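Local coordinates for protein heroin esterase (Rhodococcus sp., PDB 1LZL) that probably hydrolyses the acetyl ester groups of heroin as an acetyl esterase built on the alpha/beta hydrolase fold, at residues 88-93 with 219-224; 165-170 with 238-243; 199-204 with 209-214; 172-177 with 247-252; 186-191 with 288-293. One frame throughout, in Å; residues are numbered along the deposited sequence.

Interaction 1: residues 88-93 with 219-224; sequences GGFAIG and KYYLGE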
# COMPACT_ATOMS: atom_id res chain seq x y z
N GLY A 88 -0.88 -1.83 7.22
CA GLY A 88 -1.12 -2.49 8.53
C GLY A 88 -0.08 -3.55 8.81
O GLY A 88 -0.29 -4.51 9.59
N GLY A 89 1.13 -3.42 8.26
CA GLY A 89 2.20 -4.30 8.62
C GLY A 89 1.98 -5.77 8.32
O GLY A 89 2.66 -6.62 8.91
N PHE A 90 1.10 -6.09 7.38
CA PHE A 90 0.75 -7.47 6.95
C PHE A 90 -0.18 -8.13 7.97
O PHE A 90 -0.75 -9.20 7.63
CB PHE A 90 1.95 -8.39 6.70
CG PHE A 90 2.95 -7.85 5.69
CD1 PHE A 90 2.62 -7.69 4.35
CD2 PHE A 90 4.24 -7.49 6.05
CE1 PHE A 90 3.55 -7.19 3.43
CE2 PHE A 90 5.18 -7.02 5.16
CZ PHE A 90 4.84 -6.85 3.82
N ALA A 91 -0.36 -7.58 9.16
CA ALA A 91 -1.08 -8.31 10.22
C ALA A 91 -2.29 -7.60 10.76
O ALA A 91 -3.05 -8.21 11.56
CB ALA A 91 -0.09 -8.66 11.35
N ILE A 92 -2.46 -6.31 10.41
CA ILE A 92 -3.64 -5.58 10.90
C ILE A 92 -4.31 -4.82 9.76
O ILE A 92 -3.69 -4.72 8.67
CB ILE A 92 -3.31 -4.59 12.06
CG1 ILE A 92 -2.60 -3.31 11.64
CG2 ILE A 92 -2.55 -5.34 13.14
CD1 ILE A 92 -2.19 -2.47 12.86
N GLY A 93 -5.52 -4.32 9.98
CA GLY A 93 -6.19 -3.48 8.97
C GLY A 93 -7.20 -4.27 8.17
O GLY A 93 -7.18 -5.51 8.07
N LYS A 219 8.16 -11.13 10.66
CA LYS A 219 8.02 -12.46 11.27
C LYS A 219 6.59 -12.97 11.15
O LYS A 219 6.38 -14.13 10.77
CB LYS A 219 8.49 -12.40 12.73
CG LYS A 219 8.45 -13.73 13.48
CD LYS A 219 9.21 -14.74 12.64
CE LYS A 219 9.39 -16.11 13.27
NZ LYS A 219 10.36 -16.90 12.47
N TYR A 220 5.58 -12.16 11.43
CA TYR A 220 4.19 -12.58 11.24
C TYR A 220 3.93 -12.98 9.80
O TYR A 220 3.26 -14.00 9.56
CB TYR A 220 3.23 -11.44 11.61
CG TYR A 220 3.20 -11.12 13.08
CD1 TYR A 220 3.37 -12.11 14.04
CD2 TYR A 220 2.97 -9.82 13.48
CE1 TYR A 220 3.32 -11.73 15.38
CE2 TYR A 220 2.92 -9.43 14.82
CZ TYR A 220 3.09 -10.42 15.75
OH TYR A 220 3.05 -10.06 17.08
N TYR A 221 4.42 -12.17 8.86
CA TYR A 221 4.11 -12.41 7.44
C TYR A 221 4.80 -13.64 6.86
O TYR A 221 4.20 -14.44 6.13
CB TYR A 221 4.59 -11.16 6.68
CG TYR A 221 4.25 -11.11 5.20
CD1 TYR A 221 3.04 -11.56 4.68
CD2 TYR A 221 5.17 -10.55 4.33
CE1 TYR A 221 2.79 -11.48 3.32
CE2 TYR A 221 4.94 -10.44 2.96
CZ TYR A 221 3.72 -10.92 2.48
OH TYR A 221 3.43 -10.82 1.11
N LEU A 222 6.09 -13.81 7.15
CA LEU A 222 6.85 -14.88 6.52
C LEU A 222 6.74 -16.20 7.29
O LEU A 222 6.99 -17.25 6.66
CB LEU A 222 8.31 -14.44 6.38
CG LEU A 222 8.43 -13.15 5.49
CD1 LEU A 222 9.89 -12.79 5.32
CD2 LEU A 222 7.75 -13.33 4.14
N GLY A 223 6.36 -16.14 8.56
CA GLY A 223 6.05 -17.38 9.27
C GLY A 223 7.16 -17.95 10.16
O GLY A 223 8.29 -17.45 10.19
N GLU A 224 6.81 -19.00 10.89
CA GLU A 224 7.59 -19.48 12.03
C GLU A 224 8.86 -20.19 11.58
O GLU A 224 9.76 -20.50 12.39
CB GLU A 224 6.75 -20.38 12.93
CG GLU A 224 5.49 -19.68 13.50
CD GLU A 224 5.88 -18.79 14.67
OE1 GLU A 224 7.11 -18.66 14.86
OE2 GLU A 224 4.98 -18.24 15.36

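Interaction 2: residues 165-170 with 238-243; sequences LAAGTV and AAPSRA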
# COMPACT_ATOMS: atom_id res chain seq x y z
N LEU A 165 2.94 -5.36 -0.77
CA LEU A 165 2.06 -6.28 -1.51
C LEU A 165 1.82 -5.79 -2.94
O LEU A 165 1.82 -6.60 -3.87
CB LEU A 165 0.73 -6.41 -0.78
CG LEU A 165 0.78 -7.12 0.58
CD1 LEU A 165 -0.52 -6.94 1.35
CD2 LEU A 165 1.07 -8.60 0.44
N ALA A 166 1.63 -4.46 -3.12
CA ALA A 166 1.48 -3.91 -4.48
C ALA A 166 2.73 -4.19 -5.30
O ALA A 166 2.67 -4.68 -6.44
CB ALA A 166 1.22 -2.43 -4.33
N ALA A 167 3.90 -3.85 -4.76
CA ALA A 167 5.16 -4.06 -5.49
C ALA A 167 5.36 -5.54 -5.80
O ALA A 167 5.82 -5.89 -6.91
CB ALA A 167 6.33 -3.51 -4.70
N GLY A 168 5.02 -6.45 -4.89
CA GLY A 168 5.15 -7.86 -5.16
C GLY A 168 4.16 -8.35 -6.20
O GLY A 168 4.53 -9.20 -7.07
N THR A 169 2.94 -7.84 -6.13
CA THR A 169 1.93 -8.14 -7.14
C THR A 169 2.36 -7.63 -8.52
O THR A 169 2.13 -8.33 -9.53
CB THR A 169 0.59 -7.48 -6.74
OG1 THR A 169 0.20 -8.12 -5.49
CG2 THR A 169 -0.47 -7.77 -7.78
N VAL A 170 2.97 -6.47 -8.60
CA VAL A 170 3.43 -5.92 -9.88
C VAL A 170 4.60 -6.71 -10.42
O VAL A 170 4.61 -6.98 -11.64
CB VAL A 170 3.73 -4.42 -9.72
CG1 VAL A 170 4.51 -3.87 -10.94
CG2 VAL A 170 2.43 -3.64 -9.51
N ALA A 238 7.54 -11.50 -1.76
CA ALA A 238 7.38 -11.18 -0.35
C ALA A 238 8.13 -9.89 -0.03
O ALA A 238 7.60 -9.03 0.67
CB ALA A 238 7.89 -12.32 0.54
N ALA A 239 9.39 -9.80 -0.50
CA ALA A 239 10.26 -8.67 -0.18
C ALA A 239 10.84 -8.14 -1.49
O ALA A 239 11.94 -8.60 -1.91
CB ALA A 239 11.39 -9.10 0.77
N PRO A 240 10.11 -7.29 -2.19
CA PRO A 240 10.53 -6.80 -3.50
C PRO A 240 11.92 -6.20 -3.51
O PRO A 240 12.57 -6.24 -4.58
CB PRO A 240 9.45 -5.75 -3.81
CG PRO A 240 8.21 -6.33 -3.14
CD PRO A 240 8.72 -6.86 -1.83
N SER A 241 12.43 -5.66 -2.41
CA SER A 241 13.80 -5.15 -2.44
C SER A 241 14.82 -6.24 -2.80
O SER A 241 15.91 -5.89 -3.25
CB SER A 241 14.16 -4.57 -1.07
OG SER A 241 13.30 -3.47 -0.74
N ARG A 242 14.48 -7.50 -2.56
CA ARG A 242 15.40 -8.60 -2.96
C ARG A 242 15.40 -8.86 -4.44
O ARG A 242 16.27 -9.61 -4.94
CB ARG A 242 15.02 -9.85 -2.17
CG ARG A 242 15.35 -9.72 -0.68
CD ARG A 242 14.92 -11.01 0.01
NE ARG A 242 15.15 -11.05 1.45
CZ ARG A 242 16.07 -11.80 2.05
NH1 ARG A 242 16.91 -12.55 1.34
NH2 ARG A 242 16.19 -11.79 3.37
N ALA A 243 14.48 -8.30 -5.21
CA ALA A 243 14.58 -8.57 -6.65
C ALA A 243 15.77 -7.90 -7.31
O ALA A 243 16.05 -6.76 -7.02
CB ALA A 243 13.33 -8.00 -7.32

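Interaction 3: residues 199-204 with 209-214; sequences SMTNFV and WHRPNA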
# COMPACT_ATOMS: atom_id res chain seq x y z
N SER A 199 17.91 3.96 8.06
CA SER A 199 16.68 4.33 8.77
C SER A 199 16.15 3.17 9.62
O SER A 199 15.54 3.42 10.66
CB SER A 199 15.66 4.89 7.80
OG SER A 199 15.32 3.98 6.74
N MET A 200 16.38 1.96 9.09
CA MET A 200 15.84 0.80 9.83
C MET A 200 16.70 0.51 11.05
O MET A 200 16.14 -0.02 12.05
CB MET A 200 15.76 -0.39 8.91
CG MET A 200 14.65 -1.37 8.90
SD MET A 200 13.19 -1.08 9.86
CE MET A 200 11.95 -0.99 8.56
N THR A 201 18.00 0.80 11.01
CA THR A 201 18.79 0.59 12.24
C THR A 201 18.61 1.74 13.24
O THR A 201 18.79 1.45 14.44
CB THR A 201 20.30 0.45 11.96
OG1 THR A 201 20.83 1.65 11.38
CG2 THR A 201 20.60 -0.71 11.01
N ASN A 202 18.33 2.96 12.79
CA ASN A 202 18.35 4.12 13.68
C ASN A 202 16.99 4.53 14.21
O ASN A 202 16.92 5.22 15.26
CB ASN A 202 18.97 5.32 12.95
CG ASN A 202 20.44 5.17 12.66
OD1 ASN A 202 21.12 4.13 12.67
ND2 ASN A 202 21.03 6.30 12.28
N PHE A 203 15.89 4.14 13.52
CA PHE A 203 14.57 4.57 13.95
C PHE A 203 13.93 3.47 14.80
O PHE A 203 13.16 2.64 14.30
CB PHE A 203 13.70 4.93 12.73
CG PHE A 203 14.14 6.24 12.06
CD1 PHE A 203 14.95 7.19 12.67
CD2 PHE A 203 13.70 6.51 10.77
CE1 PHE A 203 15.30 8.38 12.03
CE2 PHE A 203 14.04 7.70 10.13
CZ PHE A 203 14.84 8.65 10.75
N VAL A 204 14.28 3.44 16.08
CA VAL A 204 13.90 2.42 17.05
C VAL A 204 12.66 2.80 17.85
O VAL A 204 11.99 1.86 18.39
CB VAL A 204 15.07 2.14 18.01
CG1 VAL A 204 16.30 1.62 17.28
CG2 VAL A 204 15.43 3.40 18.83
N TRP A 209 5.56 3.54 13.34
CA TRP A 209 6.39 2.44 12.86
C TRP A 209 7.82 2.69 13.34
O TRP A 209 8.22 3.85 13.42
CB TRP A 209 6.39 2.30 11.35
CG TRP A 209 6.62 0.89 10.84
CD1 TRP A 209 7.62 0.40 10.07
CD2 TRP A 209 5.75 -0.24 11.12
NE1 TRP A 209 7.46 -0.95 9.82
CE2 TRP A 209 6.33 -1.34 10.47
CE3 TRP A 209 4.58 -0.33 11.87
CZ2 TRP A 209 5.73 -2.62 10.53
CZ3 TRP A 209 3.99 -1.62 11.93
CH2 TRP A 209 4.56 -2.71 11.28
N HIS A 210 8.50 1.60 13.57
CA HIS A 210 9.81 1.62 14.22
C HIS A 210 10.40 0.24 14.06
O HIS A 210 9.70 -0.74 13.68
CB HIS A 210 9.71 2.08 15.67
CG HIS A 210 8.66 1.38 16.49
ND1 HIS A 210 7.62 2.05 17.10
CD2 HIS A 210 8.49 0.05 16.74
CE1 HIS A 210 6.86 1.15 17.71
NE2 HIS A 210 7.39 -0.05 17.51
N ARG A 211 11.68 0.12 14.39
CA ARG A 211 12.36 -1.15 14.18
C ARG A 211 11.69 -2.30 14.95
O ARG A 211 11.51 -3.38 14.36
CB ARG A 211 13.82 -0.97 14.54
CG ARG A 211 14.62 -2.23 14.17
CD ARG A 211 16.07 -2.03 14.64
NE ARG A 211 16.78 -3.28 14.36
CZ ARG A 211 17.29 -3.57 13.17
NH1 ARG A 211 17.20 -2.73 12.14
NH2 ARG A 211 17.92 -4.72 12.96
N PRO A 212 11.30 -2.18 16.20
CA PRO A 212 10.58 -3.29 16.85
C PRO A 212 9.34 -3.73 16.09
O PRO A 212 9.15 -4.97 15.94
CB PRO A 212 10.23 -2.72 18.24
CG PRO A 212 11.37 -1.79 18.49
CD PRO A 212 11.56 -1.08 17.17
N ASN A 213 8.50 -2.81 15.63
CA ASN A 213 7.35 -3.26 14.83
C ASN A 213 7.78 -3.91 13.52
O ASN A 213 7.11 -4.87 13.07
CB ASN A 213 6.38 -2.10 14.55
CG ASN A 213 5.37 -1.86 15.63
OD1 ASN A 213 5.30 -2.68 16.59
ND2 ASN A 213 4.56 -0.82 15.54
N ALA A 214 8.83 -3.40 12.87
CA ALA A 214 9.30 -3.97 11.61
C ALA A 214 9.69 -5.43 11.75
O ALA A 214 9.31 -6.30 10.96
CB ALA A 214 10.49 -3.14 11.04

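Interaction 4: residues 172-177 with 247-252; sequences KARDEG and TGLPPT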
# COMPACT_ATOMS: atom_id res chain seq x y z
N LYS A 172 5.00 -9.93 -9.83
CA LYS A 172 4.36 -11.18 -10.24
C LYS A 172 3.64 -11.00 -11.55
O LYS A 172 3.72 -11.88 -12.46
CB LYS A 172 3.40 -11.65 -9.12
CG LYS A 172 2.79 -13.02 -9.48
CD LYS A 172 2.24 -13.66 -8.20
CE LYS A 172 3.41 -14.31 -7.44
NZ LYS A 172 3.49 -15.80 -7.62
N ALA A 173 2.95 -9.89 -11.76
CA ALA A 173 2.20 -9.60 -13.00
C ALA A 173 3.15 -9.54 -14.19
O ALA A 173 2.88 -10.14 -15.24
CB ALA A 173 1.36 -8.34 -12.85
N ARG A 174 4.29 -8.85 -13.98
CA ARG A 174 5.26 -8.80 -15.07
C ARG A 174 5.78 -10.17 -15.41
O ARG A 174 5.83 -10.57 -16.58
CB ARG A 174 6.41 -7.86 -14.66
CG ARG A 174 7.47 -7.80 -15.75
CD ARG A 174 8.80 -7.33 -15.24
NE ARG A 174 9.37 -8.26 -14.27
CZ ARG A 174 10.47 -8.01 -13.53
NH1 ARG A 174 11.15 -6.86 -13.62
NH2 ARG A 174 10.87 -8.96 -12.68
N ASP A 175 6.20 -10.88 -14.34
CA ASP A 175 6.83 -12.19 -14.56
C ASP A 175 5.90 -13.21 -15.20
O ASP A 175 6.36 -14.03 -16.01
CB ASP A 175 7.35 -12.72 -13.24
CG ASP A 175 8.56 -11.98 -12.71
OD1 ASP A 175 9.12 -11.12 -13.42
OD2 ASP A 175 8.97 -12.24 -11.55
N GLU A 176 4.60 -13.18 -14.88
CA GLU A 176 3.69 -14.18 -15.43
C GLU A 176 3.17 -13.79 -16.81
O GLU A 176 2.79 -14.72 -17.55
CB GLU A 176 2.50 -14.39 -14.49
CG GLU A 176 2.87 -15.06 -13.18
CD GLU A 176 3.78 -16.26 -13.30
OE1 GLU A 176 3.64 -17.09 -14.24
OE2 GLU A 176 4.69 -16.50 -12.47
N GLY A 177 3.17 -12.53 -17.19
CA GLY A 177 2.84 -12.09 -18.53
C GLY A 177 1.39 -12.17 -18.91
O GLY A 177 1.08 -12.15 -20.11
N THR A 247 13.78 -4.35 -14.56
CA THR A 247 13.39 -3.79 -15.85
C THR A 247 11.96 -4.19 -16.24
O THR A 247 11.45 -5.23 -15.81
CB THR A 247 14.34 -4.22 -17.00
OG1 THR A 247 14.15 -5.63 -17.16
CG2 THR A 247 15.81 -3.93 -16.65
N GLY A 248 11.38 -3.32 -17.08
CA GLY A 248 10.06 -3.64 -17.63
C GLY A 248 8.93 -3.53 -16.61
O GLY A 248 7.82 -3.94 -16.93
N LEU A 249 9.16 -2.97 -15.43
CA LEU A 249 8.09 -2.65 -14.50
C LEU A 249 7.38 -1.38 -14.92
O LEU A 249 7.87 -0.56 -15.72
CB LEU A 249 8.63 -2.56 -13.06
CG LEU A 249 9.13 -3.93 -12.55
CD1 LEU A 249 9.90 -3.75 -11.25
CD2 LEU A 249 7.98 -4.92 -12.34
N PRO A 250 6.15 -1.12 -14.46
CA PRO A 250 5.39 0.03 -14.91
C PRO A 250 5.92 1.37 -14.38
O PRO A 250 6.58 1.36 -13.34
CB PRO A 250 3.99 -0.21 -14.28
CG PRO A 250 4.00 -1.54 -13.68
CD PRO A 250 5.43 -1.91 -13.42
N PRO A 251 5.59 2.49 -15.03
CA PRO A 251 5.88 3.83 -14.46
C PRO A 251 5.35 3.83 -13.03
O PRO A 251 4.29 3.25 -12.72
CB PRO A 251 5.11 4.82 -15.35
CG PRO A 251 4.89 4.08 -16.65
CD PRO A 251 4.86 2.61 -16.30
N THR A 252 6.13 4.42 -12.13
CA THR A 252 5.87 4.27 -10.70
C THR A 252 5.92 5.60 -9.97
O THR A 252 6.73 6.45 -10.32
CB THR A 252 6.98 3.36 -10.14
OG1 THR A 252 6.83 2.07 -10.74
CG2 THR A 252 6.92 3.17 -8.61

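Interaction 5: residues 186-191 with 288-293; sequences LEIPEL and TFHGSA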
# COMPACT_ATOMS: atom_id res chain seq x y z
N LEU A 186 3.19 3.46 -4.96
CA LEU A 186 3.73 2.90 -3.73
C LEU A 186 3.84 3.97 -2.66
O LEU A 186 4.75 4.84 -2.77
CB LEU A 186 5.10 2.24 -4.02
CG LEU A 186 5.08 1.18 -5.14
CD1 LEU A 186 6.47 0.58 -5.31
CD2 LEU A 186 4.06 0.07 -4.87
N GLU A 187 3.00 3.94 -1.65
CA GLU A 187 3.08 4.97 -0.62
C GLU A 187 3.72 4.40 0.63
O GLU A 187 3.19 3.39 1.14
CB GLU A 187 1.64 5.47 -0.36
CG GLU A 187 1.44 6.53 0.67
CD GLU A 187 0.02 7.12 0.65
OE1 GLU A 187 -0.93 6.45 0.18
OE2 GLU A 187 -0.09 8.29 1.14
N ILE A 188 4.78 5.03 1.11
CA ILE A 188 5.54 4.57 2.29
C ILE A 188 5.66 3.04 2.31
O ILE A 188 5.36 2.36 3.26
CB ILE A 188 4.98 5.15 3.59
CG1 ILE A 188 3.51 4.82 3.94
CG2 ILE A 188 5.19 6.65 3.59
CD1 ILE A 188 2.98 5.40 5.26
N PRO A 189 6.12 2.44 1.18
CA PRO A 189 6.04 0.98 1.10
C PRO A 189 6.97 0.21 2.03
O PRO A 189 8.09 0.69 2.30
CB PRO A 189 6.48 0.71 -0.37
CG PRO A 189 7.37 1.87 -0.71
CD PRO A 189 6.70 3.06 -0.04
N GLU A 190 6.57 -0.98 2.47
CA GLU A 190 7.32 -1.93 3.29
C GLU A 190 7.83 -3.01 2.35
O GLU A 190 7.06 -3.87 1.90
CB GLU A 190 6.41 -2.49 4.37
CG GLU A 190 7.09 -3.48 5.31
CD GLU A 190 6.16 -3.97 6.41
OE1 GLU A 190 4.98 -3.63 6.44
OE2 GLU A 190 6.70 -4.73 7.25
N LEU A 191 9.15 -2.95 2.03
CA LEU A 191 9.69 -3.68 0.87
C LEU A 191 10.80 -4.68 1.19
O LEU A 191 11.07 -5.58 0.42
CB LEU A 191 10.26 -2.68 -0.15
CG LEU A 191 9.27 -1.71 -0.80
CD1 LEU A 191 10.02 -0.56 -1.46
CD2 LEU A 191 8.36 -2.44 -1.77
N THR A 288 8.08 14.69 8.27
CA THR A 288 6.96 13.76 8.35
C THR A 288 7.34 12.46 9.06
O THR A 288 8.51 12.24 9.36
CB THR A 288 6.48 13.43 6.93
OG1 THR A 288 7.63 13.01 6.19
CG2 THR A 288 5.89 14.65 6.27
N PHE A 289 6.33 11.61 9.29
CA PHE A 289 6.63 10.30 9.91
C PHE A 289 5.75 9.25 9.21
O PHE A 289 4.86 9.59 8.44
CB PHE A 289 6.46 10.33 11.43
CG PHE A 289 5.09 10.74 11.94
CD1 PHE A 289 4.07 9.81 12.01
CD2 PHE A 289 4.83 12.05 12.34
CE1 PHE A 289 2.82 10.19 12.47
CE2 PHE A 289 3.58 12.45 12.81
CZ PHE A 289 2.58 11.51 12.85
N HIS A 290 6.02 7.96 9.57
CA HIS A 290 5.17 6.92 8.99
C HIS A 290 3.70 7.08 9.31
O HIS A 290 3.34 6.96 10.49
CB HIS A 290 5.65 5.56 9.49
CG HIS A 290 4.92 4.44 8.78
ND1 HIS A 290 5.38 3.93 7.60
CD2 HIS A 290 3.82 3.72 9.12
CE1 HIS A 290 4.57 2.93 7.20
NE2 HIS A 290 3.63 2.79 8.12
N GLY A 291 2.80 7.31 8.35
CA GLY A 291 1.39 7.53 8.68
C GLY A 291 1.04 8.97 9.02
O GLY A 291 -0.13 9.22 9.38
N SER A 292 1.96 9.93 8.89
CA SER A 292 1.53 11.32 9.17
C SER A 292 0.50 11.85 8.20
O SER A 292 -0.21 12.87 8.44
CB SER A 292 2.76 12.24 9.30
OG SER A 292 3.50 12.30 8.08
N ALA A 293 0.34 11.17 7.04
CA ALA A 293 -0.78 11.52 6.15
C ALA A 293 -2.12 11.41 6.86
O ALA A 293 -3.09 12.02 6.45
CB ALA A 293 -0.78 10.59 4.94

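Interaction 1: residues 88-93 with 219-224
F90 and Y221 lay their rings face to face, with the planes only 7° from parallel and the centroids 3.8 Å apart. The rings are slightly displaced: CD2 of Y221 stands over the centre of the F90 ring, and in return CD1 of F90 sits over the centre of the Y221 ring. Contact begins at the ring roots, where F90 CG and Y221 CG are 3.5 Å apart, and runs outward to F90 CE1 against Y221 CE2 at 3.6 Å. The two side chains are thrown together by different first torsions. F90 sets CG anti to its carbonyl carbon (chi1 -56°), whereas the helical Y221 sets CG anti to its own N (chi1 -174°).

Beside the stack, the methyl of A91 approaches CD2 of Y220 obliquely at 3.9 Å. The hydroxyl of Y220 is held by F23 O. On the loop side, G88 O accepts from A91 N and I92 N, both arriving over the same face of its plane, which closes a tight turn that carries F90. L165 and E190 also pack on the F90 ring, and W218 meets it at a steep angle. Trimming F90 to an alanine would probably leave the Y221 ring without its stacking partner and open a gap beside L165 and E190. G88, G89 and F90 follow strand 79-85 in the sequence HGGGF, the glycine-rich loop which in the hormone-sensitive lipase family of esterases helps form the oxyanion hole, here packed against helix 211-222.

Interaction 2: residues 165-170 with 238-243
L165 O is gripped twice by T169, one helical turn further on and next to the G168 that receives P240: OG1 donates at 2.7 Å to L165 O, and T169 N at 2.8 Å to the same oxygen. The two donors come from opposite faces of the carbonyl, the hydroxyl well above its plane. The T169 side chain is thereby folded back on its own helix, where it also touches V130, C133 and L137 of helix 128-142.

P240 does the work across the contact. Its CG reaches into the helix surface, 3.7 Å from A167 CB and 3.6 Å from G168 N, while its CB lies 3.9 Å from the same A167 methyl. The pyrrolidine ring therefore rests partly on a methyl and partly on bare backbone. A side chain on G168 would point toward P240; without one, the ring lies directly on the backbone, with the two CA atoms 5.7 Å apart. Helix 161-176 follows the GxSxG turn that is consistent with the nucleophile elbow of an alpha/beta hydrolase, and P240 packs on its middle.

P240 opens a short 3-10 turn, in which A243 N bonds to P240 O at 2.9 Å. S241 is tied by backbone to L191, and R242 reaches away to a salt bridge with D193. A167 also touches Q184 and L186 of strand 183-187, so its methyl is wedged between that strand and the proline.

Interaction 3: residues 199-204 with 209-214
The guanidinium of R211 takes M200 O at its edge, almost exactly in its plane, while T201 approaches it obliquely. NH1 donates to M200 O at 2.9 Å in a nearly straight bond (165° at the hydrogen), yet it comes in far above the carbonyl plane. NH1 has a second acceptor in L195 O. The H210 ring has V204 O lying obliquely to it, and the W209 indole carries N213 CB and the A214 backbone N over one face; F23 and the indole meet edge to face.

With CG anti to the backbone N (chi1 -173°) and the chain extended from CG to NE, R211 runs past M200 O, its CD only 3.3 Å from that oxygen. Its side chain lies alongside T201, pointing the same way. At the backbone, R211 N gives a 2.9 Å hydrogen bond to F203 O. V204 O sits 3.2 Å from P212 CD, and the bent M200 side chain brings SD to 3.6 Å from A214 CB. Replacing R211 by an alanine would probably leave M200 O and L195 O without the donor they share, the backbone bond to F203 O alone still linking the two segments by hydrogen bonding.

H210 is at the N-cap position of helix 211-222. A short loop joins the two helices, and F203, just past the first, is bonded to R211 at the start of the second. They lie in the stretch after strand 183-187 that in hormone-sensitive-lipase-like esterases contributes to the cap over the active site, and W209 does meet H290, a probable triad member.

Interaction 4: residues 172-177 with 247-252
T247 meets R174 through its carbonyl: NH1 of R174 donates to T247 O at 2.7 Å, somewhat bent at the hydrogen (140°) and tilted from the guanidinium plane. D245 O takes NH1 as well, so two carbonyls of this loop share one nitrogen, and D245 also receives the T247 hydroxyl. G248, with positive phi, turns the chain and places its O 3.9 Å from R174 CD. A side chain on G248 would point at the arginine.

L249 lies over one face of the guanidinium, its side chain crossing that of R174 at about a right angle; CG comes to 3.7 Å from NH1, and CD2 to 3.9 Å from R174 CD. The other edge of the arginine is taken by its helix neighbour D175: NE and NH2 both bond to D175 OD1, at 3.0 and 2.9 Å, a side-on salt bridge to a single oxygen. The bend of the R174 chain at chi3 (64°) turns the group to serve D175 and the loop together, and Y237 OH holds D175 OD2.

Past L249, P250 leads on to T252, whose OG1 bonds back to P250 O at 2.7 Å and also to Q184. L249 drops between V170 and L171 of helix 161-176 and L273 of helix 263-275, so the C-terminal end of helix 161-176 is fastened to the loop leading into strand 252-257, which lies beside strand 183-187 in the sheet.

Interaction 5: residues 186-191 with 288-293
I188 leaves strand 183-187 with left-handed backbone angles (phi 39°, psi 52°), and its CA comes to 7.1 Å from that of H290. H290 and G291 are the two central residues of a type II beta turn from F289 to S292, closed by S292 N to F289 O at 3.0 Å. The positive phi of G291 is what such a turn asks of its third position.

I188 then reaches across with its delta methyl. CD1 stands over one face of the H290 imidazole, displaced toward the CE1 rim, in a CH-pi contact 3.8 Å from the centroid, and is nearest CE1 at 3.5 Å. It also lies 3.6 Å from G291 N. The methyl gets there because CG1 sits between the backbone N and carbonyl carbon (chi1 60°) and the chain then runs straight out. H290 ND1 is bonded to D260 OD2 and the ring touches S160, consistent with a Ser-His-Asp triad, so the isoleucine packs on the ring of the probable catalytic histidine.

Strand 183-187 lies between strands 153-159 and 252-257, and I188 touches M257 of the latter; the histidine turn lies in the loop that follows strand 280-285 and precedes helix 299-315.

All five contacts belong to the alpha/beta hydrolase fold. Interactions 2 and 4 share helix 161-176, their centres about 11 Å apart, and pack it against the loop leading to strand 252-257. Interactions 1 and 3 share helix 211-222, near its C-terminal and N-terminal ends, with centres about 16 Å apart. The centres of interactions 5 and 3 are about 13 Å apart, and W209 packs on H290 between them; F90 of interaction 1 packs on E190 of interaction 5. Interactions 1, 2, 4 and 5 interleave along the chain, whereas interaction 3 is local. The glycine-rich loop, probable triad histidine and cap-like helices are thus tied to one another, with interaction 4 furthest from interaction 3, at about 29 Å between centres.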